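Local atomic coordinates of spydx (Streptococcus pyogenes, PDB entry 2J43), a protein that recognises alpha-glucans such as host lung glycogen, being the paired family 41 carbohydrate-binding modules of a streptococcal virulence factor that is probably a pullulanase. Residues 141-146 / 171-176; 118-121 / 127-130; 112-117 / 194-199; 161-164 / 169-172. All coordinates share one frame; numbering follows the deposited sequence.

Contact 1 of 4, residues 141-146 / 171-176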
loop_
_atom_site.group_PDB
_atom_site.type_symbol
_atom_site.label_atom_id
_atom_site.label_comp_id
_atom_site.label_asym_id
_atom_site.label_seq_id
_atom_site.Cartn_x
_atom_site.Cartn_y
_atom_site.Cartn_z
ATOM N N THR A 141 12.488 12.595 21.709
ATOM C CA THR A 141 12.890 13.145 23.015
ATOM C C THR A 141 11.929 14.209 23.493
ATOM O O THR A 141 11.012 14.667 22.752
ATOM C CB THR A 141 14.309 13.768 22.911
ATOM O OG1 THR A 141 14.294 14.805 21.915
ATOM C CG2 THR A 141 15.311 12.750 22.413
ATOM N N ASP A 142 12.055 14.542 24.776
ATOM C CA ASP A 142 11.275 15.617 25.409
ATOM C C ASP A 142 9.777 15.395 25.323
ATOM O O ASP A 142 9.012 16.188 24.775
ATOM C CB ASP A 142 11.685 17.010 24.867
ATOM C CG ASP A 142 13.176 17.269 25.033
ATOM O OD1 ASP A 142 13.664 17.272 26.187
ATOM O OD2 ASP A 142 13.960 17.394 24.071
ATOM N N TRP A 143 9.338 14.308 25.940
ATOM C CA TRP A 143 7.926 14.021 26.068
ATOM C C TRP A 143 7.045 15.226 26.396
ATOM O O TRP A 143 7.375 15.940 27.333
ATOM C CB TRP A 143 7.780 12.962 27.162
ATOM C CG TRP A 143 6.402 12.567 27.369
ATOM C CD1 TRP A 143 5.510 13.127 28.212
ATOM C CD2 TRP A 143 5.723 11.516 26.697
ATOM N NE1 TRP A 143 4.300 12.479 28.129
ATOM C CE2 TRP A 143 4.409 11.480 27.196
ATOM C CE3 TRP A 143 6.091 10.590 25.718
ATOM C CZ2 TRP A 143 3.465 10.561 26.748
ATOM C CZ3 TRP A 143 5.145 9.668 25.297
ATOM C CH2 TRP A 143 3.874 9.657 25.799
ATOM N N PRO A 144 5.921 15.466 25.707
ATOM C CA PRO A 144 5.398 14.689 24.586
ATOM C C PRO A 144 5.745 15.233 23.181
ATOM O O PRO A 144 4.940 15.008 22.253
ATOM C CB PRO A 144 3.897 14.838 24.813
ATOM C CG PRO A 144 3.777 16.329 25.179
ATOM C CD PRO A 144 4.984 16.567 26.050
ATOM N N ASN A 145 6.913 15.855 23.004
ATOM C CA ASN A 145 7.212 16.439 21.672
ATOM C C ASN A 145 7.744 15.436 20.610
ATOM O O ASN A 145 8.907 15.410 20.204
ATOM C CB ASN A 145 8.104 17.665 21.793
ATOM C CG ASN A 145 8.013 18.602 20.583
ATOM O OD1 ASN A 145 7.286 18.380 19.597
ATOM N ND2 ASN A 145 8.790 19.645 20.656
ATOM N N GLY A 146 6.842 14.663 20.082
ATOM C CA GLY A 146 7.246 13.705 19.073
ATOM C C GLY A 146 7.201 14.285 17.671
ATOM O O GLY A 146 7.176 15.481 17.473
ATOM N N GLY A 171 8.681 0.612 18.007
ATOM C CA GLY A 171 7.566 0.929 18.853
ATOM C C GLY A 171 7.236 2.389 18.603
ATOM O O GLY A 171 8.101 3.211 18.274
ATOM N N PHE A 172 5.973 2.683 18.754
ATOM C CA PHE A 172 5.516 4.051 18.644
ATOM C C PHE A 172 4.181 4.262 19.345
ATOM O O PHE A 172 3.481 3.338 19.766
ATOM C CB PHE A 172 5.460 4.482 17.160
ATOM C CG PHE A 172 4.467 3.740 16.319
ATOM C CD1 PHE A 172 3.159 4.222 16.114
ATOM C CD2 PHE A 172 4.812 2.557 15.717
ATOM C CE1 PHE A 172 2.273 3.516 15.314
ATOM C CE2 PHE A 172 3.898 1.888 14.889
ATOM C CZ PHE A 172 2.653 2.383 14.716
ATOM N N LEU A 173 3.822 5.538 19.507
ATOM C CA LEU A 173 2.564 5.884 20.112
ATOM C C LEU A 173 2.068 7.157 19.504
ATOM O O LEU A 173 2.855 8.013 19.175
ATOM C CB LEU A 173 2.711 6.044 21.630
ATOM C CG LEU A 173 1.420 5.967 22.426
ATOM C CD1 LEU A 173 0.591 4.692 22.275
ATOM C CD2 LEU A 173 1.668 6.220 23.947
ATOM N N ILE A 174 0.773 7.276 19.321
ATOM C CA ILE A 174 0.224 8.553 18.821
ATOM C C ILE A 174 -0.158 9.413 20.022
ATOM O O ILE A 174 -0.930 8.964 20.907
ATOM C CB ILE A 174 -1.005 8.356 17.938
ATOM C CG1 ILE A 174 -0.767 7.327 16.836
ATOM C CG2 ILE A 174 -1.456 9.698 17.316
ATOM C CD1 ILE A 174 0.397 7.663 15.900
ATOM N N LEU A 175 0.333 10.647 20.036
ATOM C CA LEU A 175 0.110 11.597 21.132
ATOM C C LEU A 175 -0.743 12.766 20.725
ATOM O O LEU A 175 -0.738 13.186 19.556
ATOM C CB LEU A 175 1.450 12.152 21.610
ATOM C CG LEU A 175 2.555 11.149 21.933
ATOM C CD1 LEU A 175 3.784 11.882 22.522
ATOM C CD2 LEU A 175 2.010 10.076 22.861
ATOM N N ASP A 176 -1.495 13.286 21.687
ATOM C CA ASP A 176 -2.190 14.534 21.507
ATOM C C ASP A 176 -1.594 15.574 22.445
ATOM O O ASP A 176 -1.852 15.574 23.629
ATOM C CB ASP A 176 -3.683 14.313 21.751
ATOM C CG ASP A 176 -4.498 15.555 21.522
ATOM O OD1 ASP A 176 -3.899 16.650 21.374
ATOM O OD2 ASP A 176 -5.763 15.503 21.509
#
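The side chain of L175 slants across the benzo end of the W143 indole, and their main interaction is a CH-pi contact. L175 CD1 lies over the face of the six-membered ring of W143, 4.1 Å from its centroid and 21° off the normal. The other methyl works nearer the far end of the benzo ring, with L175 CD2 3.5 Å from W143 CH2. With CG anti to the backbone N (chi1 -179°), W143 sends its long ring out from the loop to the strand.

Further apolar packing joins it. P144 CB comes within 3.7 Å of L175 CD1, on the same face of the indole, while L173 CD2 stays more loosely at the ring's edge, 4.5 Å from W143 CH2.

The loop owes its shape to backbone bonds. A cis peptide precedes P144, and N145 N bonds to D142 O (2.8 Å), closing a type VI turn. G146 N then bonds to P144 O in an inverse gamma turn centred on N145; the same carbonyl oxygen is 3.3 Å from L175 CD1.

The 141-146 loop joins strands 128-134 and 147-153 and here rests on strand 170-176. W143 is exposed and meets W131 of strand 128-134 edge-to-face, a tryptophan pair consistent with the aromatic platforms on which such modules bind sugars, and I184 packs on both P144 and L175.

Contact 2 of 4, residues 118-121 / 127-130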
loop_
_atom_site.group_PDB
_atom_site.type_symbol
_atom_site.label_atom_id
_atom_site.label_comp_id
_atom_site.label_asym_id
_atom_site.label_seq_id
_atom_site.Cartn_x
_atom_site.Cartn_y
_atom_site.Cartn_z
ATOM N N TYR A 118 -1.659 7.688 10.133
ATOM C CA TYR A 118 -2.613 7.732 11.229
ATOM C C TYR A 118 -3.851 8.433 10.738
ATOM O O TYR A 118 -3.731 9.546 10.299
ATOM C CB TYR A 118 -2.077 8.542 12.447
ATOM C CG TYR A 118 -3.133 8.642 13.525
ATOM C CD1 TYR A 118 -3.458 7.518 14.290
ATOM C CD2 TYR A 118 -3.825 9.837 13.781
ATOM C CE1 TYR A 118 -4.461 7.564 15.251
ATOM C CE2 TYR A 118 -4.813 9.901 14.769
ATOM C CZ TYR A 118 -5.132 8.757 15.488
ATOM O OH TYR A 118 -6.113 8.811 16.464
ATOM N N HIS A 119 -5.007 7.777 10.842
ATOM C CA HIS A 119 -6.296 8.302 10.424
ATOM C C HIS A 119 -7.212 8.426 11.653
ATOM O O HIS A 119 -7.191 7.548 12.529
ATOM C CB HIS A 119 -6.927 7.380 9.359
ATOM C CG HIS A 119 -8.106 7.990 8.647
ATOM N ND1 HIS A 119 -9.390 7.909 9.122
ATOM C CD2 HIS A 119 -8.181 8.649 7.464
ATOM C CE1 HIS A 119 -10.203 8.556 8.301
ATOM N NE2 HIS A 119 -9.501 8.993 7.277
ATOM N N ASN A 120 -7.972 9.523 11.723
ATOM C CA ASN A 120 -9.045 9.645 12.696
ATOM C C ASN A 120 -10.337 10.100 12.016
ATOM O O ASN A 120 -10.325 10.478 10.846
ATOM C CB ASN A 120 -8.653 10.524 13.919
ATOM C CG ASN A 120 -8.363 11.976 13.554
ATOM O OD1 ASN A 120 -8.729 12.447 12.466
ATOM N ND2 ASN A 120 -7.677 12.718 14.498
ATOM N N GLN A 121 -11.443 10.052 12.771
ATOM C CA GLN A 121 -12.786 10.283 12.198
ATOM C C GLN A 121 -12.999 11.729 11.848
ATOM O O GLN A 121 -13.618 12.052 10.828
ATOM C CB GLN A 121 -13.845 9.887 13.207
ATOM C CG GLN A 121 -13.807 8.456 13.598
ATOM C CD GLN A 121 -14.052 7.543 12.427
ATOM O OE1 GLN A 121 -13.140 6.836 11.984
ATOM N NE2 GLN A 121 -15.272 7.562 11.901
ATOM N N ASN A 127 -1.540 19.378 16.279
ATOM C CA ASN A 127 -0.906 19.099 17.572
ATOM C C ASN A 127 -0.859 17.615 17.962
ATOM O O ASN A 127 -0.576 17.264 19.105
ATOM C CB ASN A 127 -1.502 19.946 18.674
ATOM C CG ASN A 127 -1.501 21.436 18.343
ATOM O OD1 ASN A 127 -2.572 22.065 18.328
ATOM N ND2 ASN A 127 -0.371 21.961 17.978
ATOM N N LEU A 128 -1.138 16.736 17.016
ATOM C CA LEU A 128 -0.891 15.306 17.238
ATOM C C LEU A 128 0.564 15.017 16.847
ATOM O O LEU A 128 1.102 15.662 15.945
ATOM C CB LEU A 128 -1.852 14.475 16.394
ATOM C CG LEU A 128 -3.328 14.637 16.735
ATOM C CD1 LEU A 128 -4.155 13.552 15.969
ATOM C CD2 LEU A 128 -3.681 14.637 18.200
ATOM N N ALA A 129 1.196 14.035 17.483
ATOM C CA ALA A 129 2.595 13.713 17.188
ATOM C C ALA A 129 2.810 12.236 17.371
ATOM O O ALA A 129 2.012 11.574 18.038
ATOM C CB ALA A 129 3.527 14.457 18.134
ATOM N N VAL A 130 3.918 11.754 16.862
ATOM C CA VAL A 130 4.277 10.335 16.967
ATOM C C VAL A 130 5.522 10.222 17.838
ATOM O O VAL A 130 6.553 10.792 17.527
ATOM C CB VAL A 130 4.567 9.689 15.595
ATOM C CG1 VAL A 130 4.734 8.146 15.813
ATOM C CG2 VAL A 130 3.453 10.012 14.620
#
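L128 makes this contact almost alone: one methyl, CD1, meets both the aromatic ring of Y118 and the amide of N120, which lie on the same side of it. Following the chain from 127, N127 leads out of the turn with its backbone hydrogen-bonded to K177, which aligns the beginning of strand 128-134 with the end of strand 170-176.

At L128 the side chain turns inward toward 118-121. Its CG stands anti to the carbonyl carbon (chi1 -63°), and the branch that arrives is CD1. This methyl is 3.9 Å from Y118 CE2, where the two side chains cross at about a right angle. It is just as far, 3.9 Å, from N120 ND2, the asparagine reaching in from the opposite direction to the leucine. L149 packs on L128 from strand 147-153.

A129 continues the strand through backbone bonding to L175, and V130 next lays its side chain against F172 and I174. Together with L128 it thus lines the inside of a fold in which strands 113-119 and 128-134 face each other without being sheet neighbours; the intervening loop makes the connection a beta-arch.

The chemistry between the segments is van der Waals contact, with no hydrogen bond. The polar ends of the first segment are spent on other partners: Y118 OH bonds to D206 O, and N120 ND2 bonds to H124 O, within the arch. What the amide nitrogen offers L128 CD1 is therefore van der Waals contact.

Contact 3 of 4, residues 112-117 / 194-199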
loop_
_atom_site.group_PDB
_atom_site.type_symbol
_atom_site.label_atom_id
_atom_site.label_comp_id
_atom_site.label_asym_id
_atom_site.label_seq_id
_atom_site.Cartn_x
_atom_site.Cartn_y
_atom_site.Cartn_z
ATOM N N GLY A 112 14.702 1.460 4.239
ATOM C CA GLY A 112 15.293 2.023 5.441
ATOM C C GLY A 112 14.434 3.065 6.148
ATOM O O GLY A 112 14.890 3.761 7.078
ATOM N N TYR A 113 13.194 3.192 5.697
ATOM C CA TYR A 113 12.234 4.070 6.359
ATOM C C TYR A 113 10.946 3.274 6.599
ATOM O O TYR A 113 10.655 2.319 5.892
ATOM C CB TYR A 113 11.927 5.293 5.484
ATOM C CG TYR A 113 13.050 6.318 5.332
ATOM C CD1 TYR A 113 12.957 7.565 5.958
ATOM C CD2 TYR A 113 14.167 6.071 4.518
ATOM C CE1 TYR A 113 13.963 8.539 5.793
ATOM C CE2 TYR A 113 15.188 7.035 4.367
ATOM C CZ TYR A 113 15.069 8.265 5.004
ATOM O OH TYR A 113 16.043 9.250 4.872
ATOM N N LEU A 114 10.190 3.635 7.633
ATOM C CA LEU A 114 8.844 3.123 7.816
ATOM C C LEU A 114 7.948 4.368 7.799
ATOM O O LEU A 114 8.183 5.307 8.547
ATOM C CB LEU A 114 8.686 2.384 9.148
ATOM C CG LEU A 114 7.318 1.722 9.354
ATOM C CD1 LEU A 114 7.066 0.609 8.342
ATOM C CD2 LEU A 114 7.020 1.192 10.787
ATOM N N ARG A 115 6.937 4.415 6.927
ATOM C CA ARG A 115 5.866 5.415 7.066
ATOM C C ARG A 115 4.788 4.941 8.034
ATOM O O ARG A 115 4.220 3.847 7.871
ATOM C CB ARG A 115 5.190 5.705 5.721
ATOM C CG ARG A 115 4.100 6.750 5.814
ATOM C CD ARG A 115 3.652 7.356 4.497
ATOM N NE ARG A 115 4.715 8.061 3.814
ATOM C CZ ARG A 115 4.568 8.664 2.626
ATOM N NH1 ARG A 115 3.412 8.606 1.976
ATOM N NH2 ARG A 115 5.593 9.331 2.094
ATOM N N ILE A 116 4.484 5.787 9.024
ATOM C CA ILE A 116 3.380 5.574 9.930
ATOM C C ILE A 116 2.252 6.479 9.501
ATOM O O ILE A 116 2.363 7.692 9.560
ATOM C CB ILE A 116 3.811 5.876 11.367
ATOM C CG1 ILE A 116 4.920 4.901 11.780
ATOM C CG2 ILE A 116 2.568 5.856 12.285
ATOM C CD1 ILE A 116 5.591 5.202 13.145
ATOM N N ASN A 117 1.156 5.887 9.055
ATOM C CA ASN A 117 -0.040 6.595 8.661
ATOM C C ASN A 117 -1.044 6.552 9.810
ATOM O O ASN A 117 -1.245 5.476 10.423
ATOM C CB ASN A 117 -0.695 5.896 7.449
ATOM C CG ASN A 117 0.150 5.909 6.227
ATOM O OD1 ASN A 117 0.153 6.914 5.495
ATOM N ND2 ASN A 117 0.934 4.819 5.986
ATOM N N LYS A 194 7.037 -5.417 13.839
ATOM C CA LYS A 194 8.274 -6.144 13.564
ATOM C C LYS A 194 8.260 -6.902 12.225
ATOM O O LYS A 194 8.962 -7.899 12.089
ATOM C CB LYS A 194 8.547 -7.140 14.715
ATOM C CG LYS A 194 7.429 -8.129 14.994
ATOM C CD LYS A 194 7.962 -9.463 15.547
ATOM C CE LYS A 194 8.256 -9.424 17.028
ATOM N NZ LYS A 194 8.413 -10.822 17.587
ATOM N N GLU A 195 7.472 -6.456 11.258
ATOM C CA GLU A 195 7.509 -7.033 9.906
ATOM C C GLU A 195 8.184 -6.056 8.926
ATOM O O GLU A 195 7.670 -5.785 7.850
ATOM C CB GLU A 195 6.079 -7.379 9.412
ATOM C CG GLU A 195 5.091 -7.940 10.437
ATOM C CD GLU A 195 3.748 -8.354 9.813
ATOM O OE1 GLU A 195 3.020 -7.520 9.193
ATOM O OE2 GLU A 195 3.419 -9.549 9.930
ATOM N N LEU A 196 9.344 -5.508 9.287
ATOM C CA LEU A 196 9.967 -4.458 8.461
ATOM C C LEU A 196 10.501 -4.878 7.080
ATOM O O LEU A 196 10.796 -4.020 6.242
ATOM C CB LEU A 196 11.087 -3.757 9.220
ATOM C CG LEU A 196 10.744 -3.100 10.559
ATOM C CD1 LEU A 196 12.046 -2.695 11.279
ATOM C CD2 LEU A 196 9.839 -1.893 10.390
ATOM N N ASP A 197 10.653 -6.173 6.839
ATOM C CA ASP A 197 11.200 -6.624 5.559
ATOM C C ASP A 197 10.136 -6.648 4.475
ATOM O O ASP A 197 10.447 -6.402 3.306
ATOM C CB ASP A 197 11.863 -7.995 5.707
ATOM C CG ASP A 197 13.177 -7.930 6.467
ATOM O OD1 ASP A 197 13.649 -6.815 6.793
ATOM O OD2 ASP A 197 13.825 -8.951 6.775
ATOM N N ASN A 198 8.890 -6.906 4.853
ATOM C CA ASN A 198 7.781 -6.894 3.890
ATOM C C ASN A 198 7.116 -5.534 3.682
ATOM O O ASN A 198 6.346 -5.338 2.735
ATOM C CB ASN A 198 6.698 -7.867 4.330
ATOM C CG ASN A 198 7.175 -9.306 4.363
ATOM O OD1 ASN A 198 8.144 -9.673 3.699
ATOM N ND2 ASN A 198 6.484 -10.132 5.147
ATOM N N HIS A 199 7.389 -4.592 4.578
ATOM C CA HIS A 199 6.486 -3.460 4.724
ATOM C C HIS A 199 7.196 -2.166 5.016
ATOM O O HIS A 199 7.996 -2.071 5.941
ATOM C CB HIS A 199 5.498 -3.744 5.833
ATOM C CG HIS A 199 4.443 -4.725 5.444
ATOM N ND1 HIS A 199 3.407 -4.404 4.584
ATOM C CD2 HIS A 199 4.288 -6.030 5.759
ATOM C CE1 HIS A 199 2.638 -5.471 4.415
ATOM N NE2 HIS A 199 3.151 -6.471 5.121
HETATM O O HOH W 1 10.478 -0.681 6.509
#
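L114 packs against L196 and the backbone of H199 where a loop folds over strand 113-119 in the beta-sandwich of this family 41 carbohydrate-binding module. The closer-packed part is apolar. L114 is buried; chi1 (-175°), with CG anti to the backbone N, carries the branch toward the loop, and chi2 (64°) directs its two methyls to different partners. CD2 meets the leucine of the loop, 4.2 Å from L196 CD2, the two side chains crossing at about a right angle. CD1 instead lies 3.7 Å from H199 O, a methyl against a carbonyl oxygen. I170 and V202 add their side chains around L114, so that the loop residue L196 adds to a core already formed by neighbouring strands.

The other part is looser and polar. Residues 196-198 have helical backbone angles without the regular helical bonds; N198 N makes a weak bond to E195 O (3.4 Å). The imidazole of H199 leads away from the strand, its ND1 hydrogen-bonded to Y106 OH. This loop carries the chain from one outermost strand of the sheet, 191-193, to the other, 201-205, which pairs in parallel with 113-119.

Where the backbones do not touch, a water spans them. With more acceptors around it than protons to give, it need not make both bonds at once: it lies 3.1 Å from Y113 O and 2.9 Å from H199 O.

Contact 4 of 4, residues 161-164 / 169-172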
loop_
_atom_site.group_PDB
_atom_site.type_symbol
_atom_site.label_atom_id
_atom_site.label_comp_id
_atom_site.label_asym_id
_atom_site.label_seq_id
_atom_site.Cartn_x
_atom_site.Cartn_y
_atom_site.Cartn_z
ATOM N N VAL A 161 9.696 7.702 9.021
ATOM C CA VAL A 161 10.631 7.464 10.114
ATOM C C VAL A 161 11.878 6.680 9.659
ATOM O O VAL A 161 11.779 5.494 9.337
ATOM C CB VAL A 161 9.968 6.683 11.235
ATOM C CG1 VAL A 161 10.909 6.533 12.447
ATOM C CG2 VAL A 161 8.634 7.333 11.643
ATOM N N PRO A 162 13.057 7.286 9.737
ATOM C CA PRO A 162 14.280 6.517 9.432
ATOM C C PRO A 162 14.540 5.429 10.454
ATOM O O PRO A 162 14.417 5.700 11.639
ATOM C CB PRO A 162 15.406 7.563 9.486
ATOM C CG PRO A 162 14.772 8.895 9.649
ATOM C CD PRO A 162 13.353 8.673 10.141
ATOM N N LEU A 163 14.902 4.238 9.996
ATOM C CA LEU A 163 15.164 3.075 10.828
ATOM C C LEU A 163 16.701 2.890 10.999
ATOM O O LEU A 163 17.488 3.371 10.191
ATOM C CB LEU A 163 14.572 1.808 10.180
ATOM C CG LEU A 163 13.093 1.781 9.763
ATOM C CD1 LEU A 163 12.738 0.499 9.043
ATOM C CD2 LEU A 163 12.272 1.873 11.006
ATOM N N LYS A 164 17.091 2.227 12.078
ATOM C CA LYS A 164 18.499 1.903 12.263
ATOM C C LYS A 164 18.887 0.798 11.272
ATOM O O LYS A 164 18.032 0.030 10.804
ATOM C CB LYS A 164 18.789 1.492 13.713
ATOM C CG LYS A 164 19.469 2.582 14.524
ATOM C CD LYS A 164 19.824 2.113 15.946
ATOM C CE LYS A 164 19.280 3.061 17.031
ATOM N NZ LYS A 164 18.026 2.551 17.658
ATOM N N GLU A 169 12.501 -4.272 14.994
ATOM C CA GLU A 169 11.273 -3.937 15.710
ATOM C C GLU A 169 11.200 -2.426 16.010
ATOM O O GLU A 169 12.224 -1.818 16.316
ATOM C CB GLU A 169 11.217 -4.742 17.007
ATOM C CG GLU A 169 9.834 -4.864 17.595
ATOM C CD GLU A 169 9.748 -5.924 18.691
ATOM O OE1 GLU A 169 10.209 -7.062 18.460
ATOM O OE2 GLU A 169 9.203 -5.604 19.780
ATOM N N ILE A 170 10.029 -1.829 15.804
ATOM C CA ILE A 170 9.800 -0.420 16.150
ATOM C C ILE A 170 8.632 -0.363 17.103
ATOM O O ILE A 170 7.730 -1.173 17.039
ATOM C CB ILE A 170 9.519 0.462 14.874
ATOM C CG1 ILE A 170 9.324 1.947 15.213
ATOM C CG2 ILE A 170 8.259 0.016 14.149
ATOM C CD1 ILE A 170 9.114 2.823 13.958
ATOM N N GLY A 171 8.681 0.612 18.007
ATOM C CA GLY A 171 7.566 0.929 18.853
ATOM C C GLY A 171 7.236 2.389 18.603
ATOM O O GLY A 171 8.101 3.211 18.274
ATOM N N PHE A 172 5.973 2.683 18.754
ATOM C CA PHE A 172 5.516 4.051 18.644
ATOM C C PHE A 172 4.181 4.262 19.345
ATOM O O PHE A 172 3.481 3.338 19.766
ATOM C CB PHE A 172 5.460 4.482 17.160
ATOM C CG PHE A 172 4.467 3.740 16.319
ATOM C CD1 PHE A 172 3.159 4.222 16.114
ATOM C CD2 PHE A 172 4.812 2.557 15.717
ATOM C CE1 PHE A 172 2.273 3.516 15.314
ATOM C CE2 PHE A 172 3.898 1.888 14.889
ATOM C CZ PHE A 172 2.653 2.383 14.716
#
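I170 reaches across to V161 and L163 with the single methyl at its tip, and all direct contact between these segments is apolar. The isoleucine is fully extended, with CG1 anti to the backbone N (chi1 -178°) and CD1 anti to CA (chi2 177°), which carries CD1 as far as the chain allows. From there it touches V161 CG1, 4.4 Å from I170 CD1. The second partner is L163 CD2, also 4.4 Å from I170 CD1. At 4.4 Å the packing is loose; I170 is modelled in two conformations, and these contacts belong to one of them.

No hydrogen bond links the two segments. Their backbones run too far apart for sheet pairing, the closest alpha carbons, L163 CA and I170 CA, being 8.3 Å from each other. Polar links pass instead through the loop that follows strand 128-134: the backbones of both K164 and E169 bond to D135. E169 OE2 forms a salt bridge with K134 NZ.

Strands 156-162 and 170-176 are joined by a short connection, yet they are not neighbours in the sheet, so the contact bridges the interior of the sandwich as in a beta-arch. V136 touches both V161 and I170. I116 of strand 113-119 lies against V161, and F193 of the outermost strand 191-193 closes on I170 as well.

From the N-terminal side, strand 113-119 opens contact 3, whose partner arrives only at 194-199; the other three contacts all fall within this span. Contact 2 closes first, over the short turn between 121 and 127, and is finished before contact 1 begins at 141-146. Contact 4 starts later, at 161-164, and lies within the span of contact 1; both end on strand 170-176, sharing G171 and F172. Contacts 1 and 2 meet where strands 128-134 and 170-176 pair, and contacts 3 and 4 meet through the pairing of strands 113-119 and 156-162. Together they tie the loops and facing strands of the second module to one sandwich.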